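Local coordinates for protein nonribosomal peptide synthase (Streptomyces sp. MJ635-86F5, PDB 5JJP) that probably activates an aliphatic beta-amino acid by ATP-dependent adenylation, as an adenylation enzyme of nonribosomal peptide synthesis, at residues A[94-99]-A[155-160]. Residues are numbered along the deposited sequence; the frame is centred on the assembly and turned at random.
Sequences TADAVA and FGPKGV
Phe155 rests the CD2-CE2-CZ side of its ring against the first turn of helix 95-107, overlapping the peptide link between Asp96 and Ala97. Phe155 CE2 comes within 3.6 Å of Asp96 C and equally near Ala97 N, both met obliquely, while CZ of the same ring lies 4.1 Å from Ala97 CB. Asp96 CB sits at the ring edge, in its plane, 4.0 Å from Phe155 CE2. The ring reaches this position with CG in the crowded place between backbone N and carbonyl carbon (chi1 64°). An alanine here would remove the whole ring and would probably leave the helix start poorly packed against the end of strand 151-156. The case illustrates how an aromatic ring at a strand end can pack on helix backbone. That strand lies beside edge strand 159-162 in a mixed sheet of the AMP-binding domain of the ANL superfamily, and a type I turn from Gly156 to Gly159 joins the two as a beta hairpin. Helix 95-107 begins with Thr94 as N-cap: Thr94 OG1 accepts from Ala97 N at 3.1 Å, so the amide beside the phenyl ring is already satisfied. Asp96, with CG anti to its carbonyl carbon (chi1 -78°), carries its carboxylate alongside the turn; Asp96 OD2 lies 3.6 Å from Pro157 N, a van der Waals approach, whereas OD1 accepts from Gln68 of helix 62-77. From the same helix, Tyr72 touches Asp96 and hydrogen-bonds through OH to Gly156 O.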
ATOM      1  N   THR A  94      -7.468   5.671  -9.735  1.00 20.47           N
ATOM      2  CA  THR A  94      -7.377   6.016 -11.151  1.00 20.74           C
ATOM      3  C   THR A  94      -6.045   6.653 -11.393  1.00 19.83           C
ATOM      4  O   THR A  94      -5.404   7.121 -10.455  1.00 20.48           O
ATOM      5  CB  THR A  94      -8.432   7.079 -11.531  1.00 20.57           C
ATOM      6  OG1 THR A  94      -8.217   8.273 -10.774  1.00 18.94           O
ATOM      7  CG2 THR A  94      -9.838   6.543 -11.262  1.00 19.88           C
ATOM      8  N   ALA A  95      -5.646   6.748 -12.656  1.00 18.25           N
ATOM      9  CA  ALA A  95      -4.407   7.422 -12.987  1.00 16.91           C
ATOM     10  C   ALA A  95      -4.332   8.827 -12.371  1.00 15.89           C
ATOM     11  O   ALA A  95      -3.293   9.226 -11.870  1.00 15.40           O
ATOM     12  CB  ALA A  95      -4.238   7.509 -14.531  1.00 17.58           C
ATOM     13  N   ASP A  96      -5.405   9.599 -12.466  1.00 15.78           N
ATOM     14  CA  ASP A  96      -5.416  10.944 -11.866  1.00 18.35           C
ATOM     15  C   ASP A  96      -5.327  10.952 -10.330  1.00 16.91           C
ATOM     16  O   ASP A  96      -4.671  11.845  -9.746  1.00 18.65           O
ATOM     17  CB  ASP A  96      -6.650  11.716 -12.312  1.00 21.68           C
ATOM     18  CG  ASP A  96      -6.515  12.273 -13.745  1.00 23.61           C
ATOM     19  OD1 ASP A  96      -5.346  12.439 -14.198  1.00 25.63           O
ATOM     20  OD2 ASP A  96      -7.553  12.571 -14.397  1.00 23.82           O
ATOM     21  N   ALA A  97      -5.895   9.955  -9.673  1.00 15.36           N
ATOM     22  CA  ALA A  97      -5.770   9.852  -8.216  1.00 15.89           C
ATOM     23  C   ALA A  97      -4.314   9.526  -7.851  1.00 16.09           C
ATOM     24  O   ALA A  97      -3.777  10.000  -6.838  1.00 13.87           O
ATOM     25  CB  ALA A  97      -6.676   8.760  -7.674  1.00 16.11           C
ATOM     26  N   VAL A  98      -3.654   8.765  -8.728  1.00 16.05           N
ATOM     27  CA  VAL A  98      -2.227   8.467  -8.494  1.00 16.52           C
ATOM     28  C   VAL A  98      -1.397   9.750  -8.646  1.00 16.52           C
ATOM     29  O   VAL A  98      -0.557  10.068  -7.803  1.00 18.05           O
ATOM     30  CB  VAL A  98      -1.724   7.349  -9.437  1.00 17.11           C
ATOM     31  CG1 VAL A  98      -0.225   7.126  -9.253  1.00 17.79           C
ATOM     32  CG2 VAL A  98      -2.494   6.052  -9.212  1.00 15.74           C
ATOM     33  N   ALA A  99      -1.613  10.490  -9.741  1.00 16.01           N
ATOM     34  CA  ALA A  99      -0.941  11.790  -9.902  1.00 13.89           C
ATOM     35  C   ALA A  99      -1.174  12.676  -8.642  1.00 13.11           C
ATOM     36  O   ALA A  99      -0.254  13.306  -8.138  1.00 13.73           O
ATOM     37  CB  ALA A  99      -1.433  12.502 -11.128  1.00 13.02           C
ATOM     38  N   PHE A 155      -9.780  17.337  -8.440  1.00 16.79           N
ATOM     39  CA  PHE A 155      -8.737  17.118  -9.451  1.00 15.86           C
ATOM     40  C   PHE A 155      -9.323  16.309 -10.584  1.00 15.92           C
ATOM     41  O   PHE A 155     -10.163  15.445 -10.366  1.00 17.01           O
ATOM     42  CB  PHE A 155      -7.513  16.427  -8.837  1.00 14.34           C
ATOM     43  CG  PHE A 155      -7.791  15.066  -8.328  1.00 13.24           C
ATOM     44  CD1 PHE A 155      -8.210  14.869  -7.053  1.00 12.44           C
ATOM     45  CD2 PHE A 155      -7.629  13.970  -9.150  1.00 13.18           C
ATOM     46  CE1 PHE A 155      -8.506  13.598  -6.582  1.00 12.47           C
ATOM     47  CE2 PHE A 155      -7.971  12.693  -8.698  1.00 13.48           C
ATOM     48  CZ  PHE A 155      -8.409  12.511  -7.408  1.00 12.73           C
ATOM     49  N   GLY A 156      -8.902  16.592 -11.800  1.00 17.52           N
ATOM     50  CA  GLY A 156      -9.357  15.798 -12.977  1.00 19.74           C
ATOM     51  C   GLY A 156      -8.431  16.062 -14.151  1.00 20.56           C
ATOM     52  O   GLY A 156      -7.334  16.615 -13.960  1.00 19.57           O
ATOM     53  N   PRO A 157      -8.877  15.738 -15.361  1.00 24.43           N
ATOM     54  CA  PRO A 157      -7.977  15.810 -16.546  1.00 32.21           C
ATOM     55  C   PRO A 157      -7.405  17.203 -16.783  1.00 38.24           C
ATOM     56  O   PRO A 157      -6.221  17.314 -17.130  1.00 43.97           O
ATOM     57  CB  PRO A 157      -8.896  15.428 -17.731  1.00 33.09           C
ATOM     58  CG  PRO A 157     -10.109  14.780 -17.121  1.00 30.74           C
ATOM     59  CD  PRO A 157     -10.231  15.279 -15.703  1.00 26.46           C
ATOM     60  N   LYS A 158      -8.211  18.241 -16.549  1.00 37.33           N
ATOM     61  CA  LYS A 158      -7.774  19.611 -16.757  1.00 43.23           C
ATOM     62  C   LYS A 158      -6.893  20.211 -15.640  1.00 42.24           C
ATOM     63  O   LYS A 158      -6.196  21.196 -15.881  1.00 43.56           O
ATOM     64  CB  LYS A 158      -8.980  20.524 -16.984  1.00 52.39           C
ATOM     65  CG  LYS A 158      -9.924  20.714 -15.787  1.00 56.20           C
ATOM     66  CD  LYS A 158      -9.358  21.478 -14.574  1.00 60.84           C
ATOM     67  CE  LYS A 158      -8.508  22.728 -14.856  1.00 61.94           C
ATOM     68  NZ  LYS A 158      -9.282  23.998 -14.981  1.00 63.23           N
ATOM     69  N   GLY A 159      -6.879  19.604 -14.455  1.00 35.31           N
ATOM     70  CA  GLY A 159      -6.071  20.106 -13.350  1.00 27.90           C
ATOM     71  C   GLY A 159      -6.861  20.121 -12.074  1.00 27.77           C
ATOM     72  O   GLY A 159      -7.849  19.380 -11.938  1.00 26.10           O
ATOM     73  N   VAL A 160      -6.450  20.982 -11.146  1.00 27.49           N
ATOM     74  CA  VAL A 160      -7.079  21.108  -9.833  1.00 25.45           C
ATOM     75  C   VAL A 160      -7.829  22.423  -9.748  1.00 28.64           C
ATOM     76  O   VAL A 160      -7.217  23.489  -9.844  1.00 28.34           O
ATOM     77  CB  VAL A 160      -6.027  21.143  -8.738  1.00 26.45           C
ATOM     78  CG1 VAL A 160      -6.657  21.443  -7.400  1.00 26.38           C
ATOM     79  CG2 VAL A 160      -5.229  19.817  -8.702  1.00 26.30           C
TER